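Local coordinates for autophagy-related protein 9 (Schizosaccharomyces pombe, PDB 7D0I), which scrambles phospholipids between the two leaflets of the membrane as a homotrimer, supplying membrane for the growing autophagosome, at residues Thr454-Thr458 against Ile479-Tyr483; His488-Pro494 against Phe563-Leu569; Val216-Thr220 against Ile435-Phe439. The protein carries 1 engineered substitution. All coordinates share one frame; numbering follows the deposited sequence.

Contact 1 of 3, residues Thr454-Thr458 against Ile479-Tyr483; sequences TRRYT and INDSY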
# COMPACT_ATOMS: atom_id res chain seq x y z
N THR A 454 -38.40 8.83 -16.09
CA THR A 454 -37.06 9.39 -16.01
C THR A 454 -36.98 10.31 -14.80
O THR A 454 -37.69 11.31 -14.72
CB THR A 454 -36.72 10.16 -17.28
OG1 THR A 454 -36.49 9.24 -18.35
CG2 THR A 454 -35.49 11.00 -17.07
N ARG A 455 -36.11 9.96 -13.86
CA ARG A 455 -35.98 10.71 -12.63
C ARG A 455 -34.77 11.62 -12.68
O ARG A 455 -33.74 11.29 -13.28
CB ARG A 455 -35.89 9.77 -11.43
CG ARG A 455 -37.10 8.89 -11.26
CD ARG A 455 -36.87 7.82 -10.21
NE ARG A 455 -37.16 8.29 -8.87
CZ ARG A 455 -38.29 8.03 -8.23
NH1 ARG A 455 -39.21 7.29 -8.81
NH2 ARG A 455 -38.49 8.49 -7.01
N ARG A 456 -34.90 12.78 -12.06
CA ARG A 456 -33.86 13.78 -11.98
C ARG A 456 -33.90 14.40 -10.59
O ARG A 456 -34.89 14.28 -9.88
CB ARG A 456 -34.04 14.87 -13.05
CG ARG A 456 -33.90 14.38 -14.47
CD ARG A 456 -32.45 14.32 -14.88
NE ARG A 456 -32.28 13.74 -16.20
CZ ARG A 456 -32.01 12.45 -16.43
NH1 ARG A 456 -31.89 11.61 -15.41
NH2 ARG A 456 -31.86 12.01 -17.67
N TYR A 457 -32.80 15.05 -10.21
CA TYR A 457 -32.77 15.73 -8.92
C TYR A 457 -33.54 17.03 -9.00
O TYR A 457 -33.44 17.77 -9.98
CB TYR A 457 -31.33 16.02 -8.50
CG TYR A 457 -30.48 14.80 -8.28
CD1 TYR A 457 -30.67 13.99 -7.18
CD2 TYR A 457 -29.47 14.47 -9.15
CE1 TYR A 457 -29.90 12.88 -6.97
CE2 TYR A 457 -28.69 13.37 -8.95
CZ TYR A 457 -28.91 12.58 -7.86
OH TYR A 457 -28.13 11.48 -7.67
N THR A 458 -34.32 17.31 -7.97
CA THR A 458 -35.06 18.56 -7.91
C THR A 458 -34.09 19.73 -7.79
O THR A 458 -32.97 19.56 -7.31
CB THR A 458 -36.02 18.56 -6.74
OG1 THR A 458 -35.29 18.52 -5.52
CG2 THR A 458 -36.92 17.36 -6.81
N ILE A 479 -22.59 15.17 -10.66
CA ILE A 479 -24.01 14.86 -10.52
C ILE A 479 -24.49 13.98 -11.65
O ILE A 479 -25.26 13.04 -11.43
CB ILE A 479 -24.83 16.16 -10.41
CG1 ILE A 479 -24.76 16.70 -8.99
CG2 ILE A 479 -26.26 15.92 -10.79
CD1 ILE A 479 -25.02 15.69 -7.91
N ASN A 480 -24.06 14.24 -12.89
CA ASN A 480 -24.39 13.34 -13.98
C ASN A 480 -23.80 11.96 -13.78
O ASN A 480 -24.42 10.96 -14.15
CB ASN A 480 -23.91 13.92 -15.31
CG ASN A 480 -24.66 15.16 -15.71
OD1 ASN A 480 -25.82 15.34 -15.34
ND2 ASN A 480 -24.02 16.02 -16.47
N ASP A 481 -22.62 11.87 -13.18
CA ASP A 481 -22.04 10.58 -12.89
C ASP A 481 -22.70 9.88 -11.72
O ASP A 481 -22.19 8.85 -11.27
CB ASP A 481 -20.54 10.73 -12.62
CG ASP A 481 -19.72 10.79 -13.89
OD1 ASP A 481 -20.14 10.20 -14.90
OD2 ASP A 481 -18.64 11.41 -13.87
N SER A 482 -23.81 10.39 -11.22
CA SER A 482 -24.51 9.81 -10.09
C SER A 482 -25.89 9.27 -10.45
O SER A 482 -26.51 8.62 -9.60
CB SER A 482 -24.68 10.84 -8.98
OG SER A 482 -25.92 10.66 -8.32
N TYR A 483 -26.39 9.54 -11.65
CA TYR A 483 -27.73 9.10 -11.99
C TYR A 483 -27.80 7.59 -12.16
O TYR A 483 -28.83 6.99 -11.87
CB TYR A 483 -28.21 9.80 -13.25
CG TYR A 483 -28.68 11.20 -13.02
CD1 TYR A 483 -29.72 11.46 -12.15
CD2 TYR A 483 -28.11 12.26 -13.68
CE1 TYR A 483 -30.16 12.73 -11.94
CE2 TYR A 483 -28.55 13.53 -13.48
CZ TYR A 483 -29.57 13.77 -12.61
OH TYR A 483 -30.01 15.04 -12.40

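Contact 2 of 3, residues His488-Pro494 against Phe563-Leu569; sequences HYVSQFP and FAPEKAL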
# COMPACT_ATOMS: atom_id res chain seq x y z
N HIS A 488 -30.00 2.78 -9.82
CA HIS A 488 -29.79 1.47 -9.22
C HIS A 488 -30.35 1.43 -7.81
O HIS A 488 -31.05 0.48 -7.45
CB HIS A 488 -28.30 1.15 -9.22
CG HIS A 488 -27.98 -0.21 -8.71
ND1 HIS A 488 -28.74 -1.32 -9.02
CD2 HIS A 488 -26.98 -0.66 -7.91
CE1 HIS A 488 -28.22 -2.38 -8.44
NE2 HIS A 488 -27.16 -2.01 -7.76
N TYR A 489 -30.06 2.45 -7.01
CA TYR A 489 -30.48 2.43 -5.61
C TYR A 489 -31.99 2.37 -5.48
O TYR A 489 -32.51 1.59 -4.67
CB TYR A 489 -29.95 3.66 -4.88
CG TYR A 489 -30.60 3.88 -3.55
CD1 TYR A 489 -30.32 3.07 -2.48
CD2 TYR A 489 -31.52 4.89 -3.36
CE1 TYR A 489 -30.92 3.26 -1.27
CE2 TYR A 489 -32.12 5.09 -2.15
CZ TYR A 489 -31.82 4.27 -1.11
OH TYR A 489 -32.42 4.45 0.10
N VAL A 490 -32.71 3.18 -6.24
CA VAL A 490 -34.15 3.27 -6.02
C VAL A 490 -34.86 1.99 -6.42
O VAL A 490 -36.07 1.85 -6.20
CB VAL A 490 -34.76 4.47 -6.75
CG1 VAL A 490 -34.23 5.76 -6.18
CG2 VAL A 490 -34.48 4.37 -8.22
N SER A 491 -34.14 1.03 -7.00
CA SER A 491 -34.73 -0.22 -7.43
C SER A 491 -34.48 -1.37 -6.47
O SER A 491 -35.00 -2.46 -6.68
CB SER A 491 -34.21 -0.60 -8.81
OG SER A 491 -32.89 -1.08 -8.73
N GLN A 492 -33.71 -1.15 -5.41
CA GLN A 492 -33.37 -2.20 -4.47
C GLN A 492 -34.45 -2.46 -3.44
O GLN A 492 -34.19 -3.14 -2.45
CB GLN A 492 -32.07 -1.87 -3.74
CG GLN A 492 -30.91 -1.57 -4.65
CD GLN A 492 -30.50 -2.75 -5.47
OE1 GLN A 492 -29.68 -3.55 -5.04
NE2 GLN A 492 -31.07 -2.87 -6.66
N PHE A 493 -35.66 -1.94 -3.64
CA PHE A 493 -36.75 -2.07 -2.67
C PHE A 493 -37.97 -2.68 -3.35
O PHE A 493 -38.97 -2.00 -3.57
CB PHE A 493 -37.09 -0.71 -2.07
CG PHE A 493 -36.00 -0.13 -1.24
CD1 PHE A 493 -36.03 -0.23 0.13
CD2 PHE A 493 -34.92 0.49 -1.83
CE1 PHE A 493 -35.02 0.29 0.89
CE2 PHE A 493 -33.92 1.01 -1.07
CZ PHE A 493 -33.97 0.91 0.29
N PRO A 494 -37.91 -3.97 -3.66
CA PRO A 494 -39.05 -4.63 -4.30
C PRO A 494 -40.11 -5.00 -3.28
O PRO A 494 -39.89 -4.97 -2.07
CB PRO A 494 -38.42 -5.87 -4.92
CG PRO A 494 -37.34 -6.21 -3.99
CD PRO A 494 -36.81 -4.92 -3.44
N PHE A 563 -30.36 -8.13 -3.93
CA PHE A 563 -30.76 -6.80 -3.52
C PHE A 563 -29.97 -6.37 -2.30
O PHE A 563 -29.95 -7.08 -1.29
CB PHE A 563 -32.26 -6.77 -3.22
CG PHE A 563 -33.11 -7.08 -4.40
CD1 PHE A 563 -32.92 -6.42 -5.59
CD2 PHE A 563 -34.11 -8.03 -4.32
CE1 PHE A 563 -33.70 -6.70 -6.68
CE2 PHE A 563 -34.89 -8.31 -5.41
CZ PHE A 563 -34.68 -7.65 -6.59
N ALA A 564 -29.30 -5.23 -2.40
CA ALA A 564 -28.49 -4.70 -1.30
C ALA A 564 -28.64 -3.19 -1.28
O ALA A 564 -27.84 -2.47 -1.89
CB ALA A 564 -27.03 -5.11 -1.45
N PRO A 565 -29.65 -2.68 -0.59
CA PRO A 565 -29.88 -1.23 -0.61
C PRO A 565 -28.78 -0.41 0.04
O PRO A 565 -28.53 0.71 -0.39
CB PRO A 565 -31.21 -1.07 0.14
CG PRO A 565 -31.36 -2.31 0.91
CD PRO A 565 -30.73 -3.39 0.10
N GLU A 566 -28.10 -0.94 1.06
CA GLU A 566 -27.14 -0.12 1.78
C GLU A 566 -25.90 0.18 0.94
O GLU A 566 -25.39 1.31 0.95
CB GLU A 566 -26.74 -0.79 3.09
CG GLU A 566 -26.06 0.16 4.05
CD GLU A 566 -24.87 -0.45 4.74
OE1 GLU A 566 -24.45 -1.56 4.35
OE2 GLU A 566 -24.34 0.19 5.68
N LYS A 567 -25.39 -0.81 0.21
CA LYS A 567 -24.20 -0.53 -0.59
C LYS A 567 -24.55 0.25 -1.85
O LYS A 567 -23.73 1.02 -2.34
CB LYS A 567 -23.46 -1.81 -0.94
CG LYS A 567 -24.29 -2.87 -1.61
CD LYS A 567 -23.45 -4.08 -1.95
CE LYS A 567 -22.38 -3.74 -2.98
NZ LYS A 567 -22.96 -3.28 -4.27
N ALA A 568 -25.77 0.10 -2.36
CA ALA A 568 -26.23 0.99 -3.42
C ALA A 568 -26.30 2.43 -2.93
O ALA A 568 -25.89 3.36 -3.63
CB ALA A 568 -27.60 0.54 -3.93
N LEU A 569 -26.80 2.63 -1.71
CA LEU A 569 -26.87 3.97 -1.16
C LEU A 569 -25.48 4.54 -0.93
O LEU A 569 -25.25 5.73 -1.17
CB LEU A 569 -27.66 3.97 0.14
CG LEU A 569 -27.86 5.33 0.78
CD1 LEU A 569 -28.51 6.28 -0.20
CD2 LEU A 569 -28.71 5.20 2.00

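Contact 3 of 3, residues Val216-Thr220 against Ile435-Phe439; sequences VIGFT and IHNFF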
# COMPACT_ATOMS: atom_id res chain seq x y z
N VAL A 216 -42.32 29.27 -30.29
CA VAL A 216 -43.44 29.00 -29.38
C VAL A 216 -44.47 30.11 -29.47
O VAL A 216 -45.67 29.85 -29.60
CB VAL A 216 -42.92 28.83 -27.94
CG1 VAL A 216 -44.08 28.80 -26.98
CG2 VAL A 216 -42.12 27.55 -27.83
N ILE A 217 -44.01 31.36 -29.46
CA ILE A 217 -44.93 32.49 -29.53
C ILE A 217 -45.73 32.47 -30.82
O ILE A 217 -46.97 32.56 -30.82
CB ILE A 217 -44.16 33.82 -29.37
CG1 ILE A 217 -43.65 33.96 -27.94
CG2 ILE A 217 -45.03 34.99 -29.76
CD1 ILE A 217 -42.80 35.19 -27.73
N GLY A 218 -45.04 32.34 -31.96
CA GLY A 218 -45.72 32.38 -33.24
C GLY A 218 -46.67 31.22 -33.44
O GLY A 218 -47.79 31.40 -33.93
N PHE A 219 -46.25 30.01 -33.07
CA PHE A 219 -47.11 28.86 -33.25
C PHE A 219 -48.33 28.93 -32.34
O PHE A 219 -49.43 28.53 -32.74
CB PHE A 219 -46.32 27.58 -33.00
CG PHE A 219 -47.00 26.34 -33.46
CD1 PHE A 219 -47.53 25.45 -32.55
CD2 PHE A 219 -47.13 26.07 -34.80
CE1 PHE A 219 -48.16 24.31 -32.97
CE2 PHE A 219 -47.76 24.92 -35.23
CZ PHE A 219 -48.27 24.04 -34.31
N THR A 220 -48.16 29.43 -31.11
CA THR A 220 -49.30 29.54 -30.22
C THR A 220 -50.27 30.62 -30.70
O THR A 220 -51.49 30.45 -30.59
CB THR A 220 -48.84 29.84 -28.80
OG1 THR A 220 -47.86 28.88 -28.41
CG2 THR A 220 -50.01 29.75 -27.84
N ILE A 435 -46.72 26.09 -21.80
CA ILE A 435 -46.86 25.89 -23.24
C ILE A 435 -45.60 25.26 -23.82
O ILE A 435 -45.67 24.31 -24.61
CB ILE A 435 -47.19 27.22 -23.94
CG1 ILE A 435 -48.65 27.59 -23.69
CG2 ILE A 435 -46.93 27.12 -25.42
CD1 ILE A 435 -49.05 28.88 -24.34
N HIS A 436 -44.43 25.78 -23.45
CA HIS A 436 -43.17 25.24 -23.95
C HIS A 436 -43.00 23.79 -23.55
O HIS A 436 -42.61 22.95 -24.37
CB HIS A 436 -42.01 26.09 -23.44
CG HIS A 436 -40.66 25.55 -23.79
ND1 HIS A 436 -40.10 24.47 -23.13
CD2 HIS A 436 -39.77 25.91 -24.74
CE1 HIS A 436 -38.91 24.21 -23.65
NE2 HIS A 436 -38.69 25.07 -24.63
N ASN A 437 -43.27 23.47 -22.29
CA ASN A 437 -43.08 22.11 -21.82
C ASN A 437 -44.08 21.16 -22.45
O ASN A 437 -43.74 20.02 -22.78
CB ASN A 437 -43.15 22.06 -20.30
CG ASN A 437 -42.00 22.78 -19.65
OD1 ASN A 437 -42.19 23.59 -18.74
ND2 ASN A 437 -40.79 22.51 -20.12
N PHE A 438 -45.32 21.61 -22.65
CA PHE A 438 -46.29 20.80 -23.37
C PHE A 438 -45.79 20.49 -24.77
O PHE A 438 -45.69 19.32 -25.16
CB PHE A 438 -47.64 21.51 -23.42
CG PHE A 438 -48.59 20.94 -24.42
CD1 PHE A 438 -49.06 19.64 -24.30
CD2 PHE A 438 -49.03 21.70 -25.49
CE1 PHE A 438 -49.93 19.12 -25.23
CE2 PHE A 438 -49.91 21.18 -26.41
CZ PHE A 438 -50.36 19.89 -26.28
N PHE A 439 -45.43 21.52 -25.53
CA PHE A 439 -44.95 21.30 -26.90
C PHE A 439 -43.75 20.38 -26.92
O PHE A 439 -43.63 19.53 -27.81
CB PHE A 439 -44.60 22.63 -27.56
CG PHE A 439 -45.79 23.37 -28.10
CD1 PHE A 439 -47.06 22.87 -27.95
CD2 PHE A 439 -45.62 24.57 -28.77
CE1 PHE A 439 -48.15 23.54 -28.44
CE2 PHE A 439 -46.70 25.25 -29.26
CZ PHE A 439 -47.97 24.74 -29.10

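Contact 1 of 3, residues Thr454-Thr458 against Ile479-Tyr483
R456 places its guanidinium over one face of the Y483 ring, a cation-pi contact. R456 CZ stands 4.6 Å from the centroid of the Y483 ring and only 6° off the ring normal. The two planes are 46° apart, so the group is tilted, with NH1 over the ring centre. A bend at chi2 (-83°) turns the arginine chain, and R456 CD passes 3.6 Å from Y483 OH. T454 CG2 covers one face of the guanidinium. NH1 also makes a weak bond to R455 O.

The second interaction is aromatic. The rings of Y457 and Y483 run nearly parallel but are slid apart, with centroids 4.9 Å apart and little overlap. The side chains pass in opposite directions. I479 adds an apolar touch, its CG2 3.9 Å from Y457 CD2.

R455-Y457 is a short strand, paired antiparallel with strand 600-602 in a two-stranded sheet, probably on the cytoplasmic side. I479 lies near the end of helix 472-480. A type I turn from N480 to Y483 leads into helix 483-489.

Y457 OH also points at S482 OG, which lies at the ring edge in its plane, but the modelled bond is too short to be reliable. Within the turn, S482 N bonds to I479 O at 3.0 Å. F465 meets Y457 edge-to-face, and T560 of the second subunit packs on R456 and Y483.

Contact 2 of 3, residues His488-Pro494 against Phe563-Leu569
H488, whose CD2 lies 4.2 Å from A568 CB, offers its carbonyl O to two donors of S491. S491 OG donates to H488 O at 2.7 Å, and S491 N donates to the same oxygen at 3.2 Å. Both arrive from one face of the carbonyl plane. The two bonds hold S491 inside the type I turn from Y489 to Q492.

The turn presents Q492 to the other segment. A564 N donates to Q492 OE1 at 3.2 Å along a nearly straight N-H line (174°), tilted from the plane of the amide carbonyl. The side chain is bent at chi2 (-65°), and its CG touches A568 CB. An alanine here would probably leave A564 N without this acceptor and open a gap beside A568.

Apolar contacts flank this bond. L569 CD1 lies over one face of the Y489 ring, a CH-pi contact 4.1 Å from its centroid. P565 O and A568 CB sit at the edge of that ring. P494 CG makes a second CH-pi contact, 3.9 Å from the centroid of the F563 ring. F493 CZ meets P565 CB, and T299 of the third subunit packs on both residues.

A564, at the N-cap position before helix 565-576, is thus tied to Q492 through its backbone N. Helix 591-599 packs against Y489 and L569, and its F596 meets Y489 edge-to-face.

Contact 3 of 3, residues Val216-Thr220 against Ile435-Phe439
V216, T220 and F219 of one helix meet I435 and F439 of the other through side chains, with no hydrogen bond between the segments. I435 fits between V216 and T220. Its CG2 lies 3.7 Å from V216 CG1 and 3.6 Å from T220 OG1. T220 and I435 also reach toward each other tip to tip, with T220 CG2 3.7 Å from I435 CD1.

The rings of F219 and F439 meet obliquely. Their planes are 73° apart and their centroids 5.5 Å apart. F219 CD1 comes 3.4 Å from F439 CE2, and F439 CZ lies at the edge of the F219 ring, in its plane. H436 makes a lighter touch, its CD2 4.2 Å from V216 CG2.

A bond within the first helix positions T220. The chi1 of T220 (-52°) sets OG1 anti to its own carbonyl carbon, where it donates to V216 O at 2.7 Å. T220 N donates to the same oxygen from the opposite face of its plane. The hydroxyl is thus satisfied inside its own helix, although it faces apolar groups. I435 CG2 also covers part of one face of F439.

Further out, F512 of the second subunit meets the F219 ring, and F507 of that subunit packs on V216 and F439. The short axes approach to 11.1 Å and cross at 82°, nearly perpendicular. Here the transmembrane part of helix 198-223 crosses helix 427-447, which lies in the intramembrane region, at a subunit interface of the Atg9 trimer. N437, on the same turn, belongs to a pocket that holds a bound lauryl maltose neopentyl glycol.

How the contacts relate
Along the chain contact 3 comes first, then contact 1, then contact 2, each closing before the next opens. Contacts 1 and 2 are neighbours, with centres about 16 Å apart and no touch. Helices 472-480 and 483-489 follow each other and carry one side of each. Contact 3 lies about 26 Å from contact 1 and about 39 Å from contact 2, between centres. Helix 427-447 of contact 3 leads on to strand 455-457 of contact 1. Contact 3 lies in the membrane region, whereas contacts 1 and 2 are probably on the cytoplasmic side. Contacts 1 and 3 touch the second subunit and contact 2 the third, so all three lie beside trimer interfaces.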